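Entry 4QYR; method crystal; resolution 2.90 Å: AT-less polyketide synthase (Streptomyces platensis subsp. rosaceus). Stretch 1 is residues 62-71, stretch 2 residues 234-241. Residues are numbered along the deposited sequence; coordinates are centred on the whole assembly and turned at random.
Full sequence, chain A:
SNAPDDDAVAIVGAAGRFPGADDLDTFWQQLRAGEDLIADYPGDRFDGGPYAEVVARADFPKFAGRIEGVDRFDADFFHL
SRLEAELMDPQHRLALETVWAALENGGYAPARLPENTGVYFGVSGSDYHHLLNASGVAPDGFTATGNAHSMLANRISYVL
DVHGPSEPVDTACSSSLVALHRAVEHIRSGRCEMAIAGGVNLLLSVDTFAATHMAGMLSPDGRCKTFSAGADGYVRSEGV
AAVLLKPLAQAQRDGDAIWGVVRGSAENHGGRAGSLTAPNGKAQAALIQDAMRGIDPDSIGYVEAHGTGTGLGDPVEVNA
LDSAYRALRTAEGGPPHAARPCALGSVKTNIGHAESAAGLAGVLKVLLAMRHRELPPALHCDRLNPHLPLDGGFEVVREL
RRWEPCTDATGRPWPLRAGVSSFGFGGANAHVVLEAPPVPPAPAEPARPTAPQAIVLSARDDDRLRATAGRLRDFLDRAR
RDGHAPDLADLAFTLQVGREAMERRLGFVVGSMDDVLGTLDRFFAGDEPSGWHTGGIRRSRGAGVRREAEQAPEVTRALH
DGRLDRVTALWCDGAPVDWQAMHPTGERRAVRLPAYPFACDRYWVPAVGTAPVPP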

# COMPACT_ATOMS: atom_id res chain seq x y z
N LYS A 62 31.33 1.84 -5.38
CA LYS A 62 31.07 0.41 -5.33
C LYS A 62 30.92 -0.19 -3.94
O LYS A 62 31.68 -1.09 -3.59
N PHE A 63 29.95 0.25 -3.16
CA PHE A 63 29.78 -0.31 -1.83
C PHE A 63 28.36 -0.70 -1.55
O PHE A 63 27.44 -0.12 -2.10
N ALA A 64 28.17 -1.68 -0.67
CA ALA A 64 26.84 -1.99 -0.15
C ALA A 64 26.93 -2.83 1.11
O ALA A 64 27.92 -3.53 1.32
N GLY A 65 25.91 -2.73 1.94
CA GLY A 65 25.70 -3.72 2.97
C GLY A 65 24.99 -4.86 2.26
O GLY A 65 23.93 -4.67 1.69
N ARG A 66 25.59 -6.04 2.28
CA ARG A 66 25.03 -7.21 1.61
C ARG A 66 24.66 -8.33 2.57
O ARG A 66 25.30 -8.54 3.60
N ILE A 67 23.62 -9.05 2.18
CA ILE A 67 23.24 -10.27 2.85
C ILE A 67 23.94 -11.43 2.15
O ILE A 67 23.94 -11.51 0.91
N GLU A 68 24.55 -12.32 2.91
CA GLU A 68 25.15 -13.47 2.26
C GLU A 68 24.09 -14.52 1.97
O GLU A 68 23.21 -14.79 2.81
N GLY A 69 24.14 -15.10 0.77
CA GLY A 69 23.28 -16.22 0.43
C GLY A 69 21.92 -15.80 -0.07
O GLY A 69 20.89 -16.37 0.28
N VAL A 70 21.94 -14.77 -0.90
CA VAL A 70 20.76 -14.14 -1.48
C VAL A 70 20.15 -15.01 -2.59
O VAL A 70 18.97 -14.89 -2.93
N ASP A 71 20.96 -15.90 -3.14
CA ASP A 71 20.50 -16.79 -4.18
C ASP A 71 19.98 -18.10 -3.60
O ASP A 71 19.60 -19.01 -4.34
N TYR A 234 24.89 8.48 1.37
CA TYR A 234 24.71 7.21 2.04
C TYR A 234 25.15 6.05 1.17
O TYR A 234 25.68 6.22 0.07
N VAL A 235 24.95 4.85 1.70
CA VAL A 235 25.28 3.64 0.97
C VAL A 235 24.06 2.69 1.04
O VAL A 235 23.41 2.53 2.08
N ARG A 236 23.73 2.08 -0.09
CA ARG A 236 22.58 1.19 -0.12
C ARG A 236 22.90 -0.13 0.62
O ARG A 236 24.05 -0.56 0.66
N SER A 237 21.89 -0.74 1.23
CA SER A 237 22.06 -2.03 1.92
C SER A 237 20.91 -2.97 1.71
O SER A 237 19.78 -2.54 1.49
N GLU A 238 21.22 -4.25 1.80
CA GLU A 238 20.20 -5.28 1.78
C GLU A 238 19.72 -5.56 3.18
O GLU A 238 20.40 -5.27 4.15
N GLY A 239 18.53 -6.15 3.30
CA GLY A 239 17.99 -6.45 4.61
C GLY A 239 16.61 -7.03 4.48
O GLY A 239 15.89 -6.72 3.52
N VAL A 240 16.24 -7.88 5.43
CA VAL A 240 14.88 -8.40 5.46
C VAL A 240 14.46 -8.62 6.90
O VAL A 240 15.24 -9.08 7.73
N ALA A 241 13.22 -8.25 7.22
CA ALA A 241 12.73 -8.33 8.59
C ALA A 241 11.24 -8.53 8.62
O ALA A 241 10.54 -8.10 7.70

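What holds the two backbones together, and how does that position the side chains? G65 and S237 form a single bridge, their CA atoms 4.1 Å apart. G65 N donates to R236 O at 3.1 Å, and E238 N donates to G65 O at a short 2.7 Å. The CA atoms of A64 and S237 add CA-H...O contacts, each 3.2 Å long, to R236 O and G65 O respectively. A water links the backbones next to the bridge, donating to F63 O and accepting from R236 N, both at 2.6 Å. A CB modelled on G65 would lie 2.6 Å from S237 OG, a clash, so the absence of a side chain there suits the m rotamer of S237, whose CB points sideways.

Which residue is most covered by the other stretch? E238 has the largest covered area in either stretch, and its CA-to-CB bond points toward stretch 1. Chi1 in m and chi2 in t extend the chain, and chi3 of -39° sets the carboxylate so that E238 OE1 accepts a hydrogen bond from I67 N at 2.8 Å, with a nearly straight angle of 167°. The backbone amide of I67 lies two residues beyond the bridged glycine, so the glutamate takes over from main-chain pairing just where the bridge stops. The same oxygen is bordered by carbon: R66 CA lies 3.5 Å from E238 OE1, and V70 CG2, on a side chain that points toward stretch 2, lies 3.7 Å from E238 OE1. V70 has an off-rotamer chi1 of 128°. Both carboxylate oxygens of E238 also have hydrogen bonds elsewhere in the structure.

How does I67 use its length? Its CB points sideways, but chi1 in m and chi2 in t make an extended chain whose end comes nearer to stretch 2. I67 CD1 thereby reaches 3.7 Å from G239 CA and 4.2 Å from V240 CG1, with V240 in the p rotamer. The residue thus joins a polar contact through its backbone amide to an apolar one through its tip.

What packs at the other end? V235 points toward stretch 1 with chi1 in p, and its CG2 meets both backbone and side chain of F63: V235 CG2 is 3.5 Å from F63 O and 3.8 Å from F63 CB. V235 CG2 also lies 3.9 Å from A64 CA. The ring of F63, with chi1 in m and chi2 of -89°, leads away, so its CB rather than its aromatic face supplies the apolar contact.

Where do the two arginine side chains go? R236, m, t, p for chi1 to chi3, starts sideways and its end leads away, while R66, m, t, m, points away overall, though R66 CB still comes within 3.9 Å of E238 OE1. Both guanidinium groups find hydrogen bonds elsewhere in the structure.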

# COMPACT_ATOMS: atom_id res chain seq x y z
CB LYS A 62 32.20 -0.31 -6.06
CG LYS A 62 31.79 -0.90 -7.38
CD LYS A 62 31.10 0.11 -8.26
CE LYS A 62 30.80 -0.49 -9.62
NZ LYS A 62 30.75 0.56 -10.67
CB PHE A 63 30.22 0.68 -0.75
CG PHE A 63 31.62 1.18 -0.91
CD1 PHE A 63 32.68 0.50 -0.34
CD2 PHE A 63 31.87 2.36 -1.61
CE1 PHE A 63 33.97 0.97 -0.48
CE2 PHE A 63 33.15 2.84 -1.74
CZ PHE A 63 34.21 2.13 -1.17
CB ALA A 64 25.99 -2.71 -1.20
CB ARG A 66 26.01 -7.78 0.59
CG ARG A 66 26.19 -6.95 -0.64
CD ARG A 66 26.91 -7.75 -1.71
NE ARG A 66 28.37 -7.68 -1.61
CZ ARG A 66 29.16 -8.68 -1.19
NH1 ARG A 66 30.47 -8.52 -1.17
NH2 ARG A 66 28.63 -9.83 -0.79
CB ILE A 67 21.71 -10.45 2.79
CG1 ILE A 67 21.04 -9.45 3.70
CG2 ILE A 67 21.30 -11.88 3.16
CD1 ILE A 67 19.58 -9.63 3.74
CB GLU A 68 26.27 -14.05 3.11
CG GLU A 68 27.59 -14.10 2.36
CD GLU A 68 27.45 -14.73 0.97
OE1 GLU A 68 26.77 -15.77 0.84
OE2 GLU A 68 28.02 -14.17 -0.00
CB VAL A 70 21.16 -12.72 -2.02
CG1 VAL A 70 20.75 -12.52 -3.46
CG2 VAL A 70 20.63 -11.63 -1.09
CB ASP A 71 21.61 -17.08 -5.20
CG ASP A 71 22.89 -17.57 -4.57
OD1 ASP A 71 23.29 -17.02 -3.52
OD2 ASP A 71 23.52 -18.50 -5.13
CB TYR A 234 23.26 7.04 2.48
CG TYR A 234 22.20 7.01 1.40
CD1 TYR A 234 22.00 5.87 0.64
CD2 TYR A 234 21.35 8.09 1.19
CE1 TYR A 234 21.02 5.81 -0.33
CE2 TYR A 234 20.36 8.05 0.22
CZ TYR A 234 20.19 6.90 -0.54
OH TYR A 234 19.22 6.83 -1.51
CB VAL A 235 26.59 3.02 1.53
CG1 VAL A 235 26.48 2.75 3.00
CG2 VAL A 235 26.95 1.76 0.80
CB ARG A 236 22.19 0.93 -1.57
CG ARG A 236 22.06 2.20 -2.42
CD ARG A 236 21.51 1.87 -3.80
NE ARG A 236 20.19 1.25 -3.69
CZ ARG A 236 19.64 0.41 -4.56
NH1 ARG A 236 20.28 0.05 -5.68
NH2 ARG A 236 18.43 -0.08 -4.31
CB SER A 237 22.21 -1.84 3.42
OG SER A 237 23.39 -1.16 3.74
CB GLU A 238 20.74 -6.55 1.13
CG GLU A 238 21.32 -6.28 -0.22
CD GLU A 238 21.76 -7.53 -0.93
OE1 GLU A 238 22.30 -8.44 -0.25
OE2 GLU A 238 21.55 -7.60 -2.17
CB VAL A 240 14.78 -9.70 4.65
CG1 VAL A 240 15.79 -10.71 5.17
CG2 VAL A 240 13.37 -10.25 4.64
CB ALA A 241 13.09 -7.07 9.36
O HOH W 1 25.36 1.40 -2.06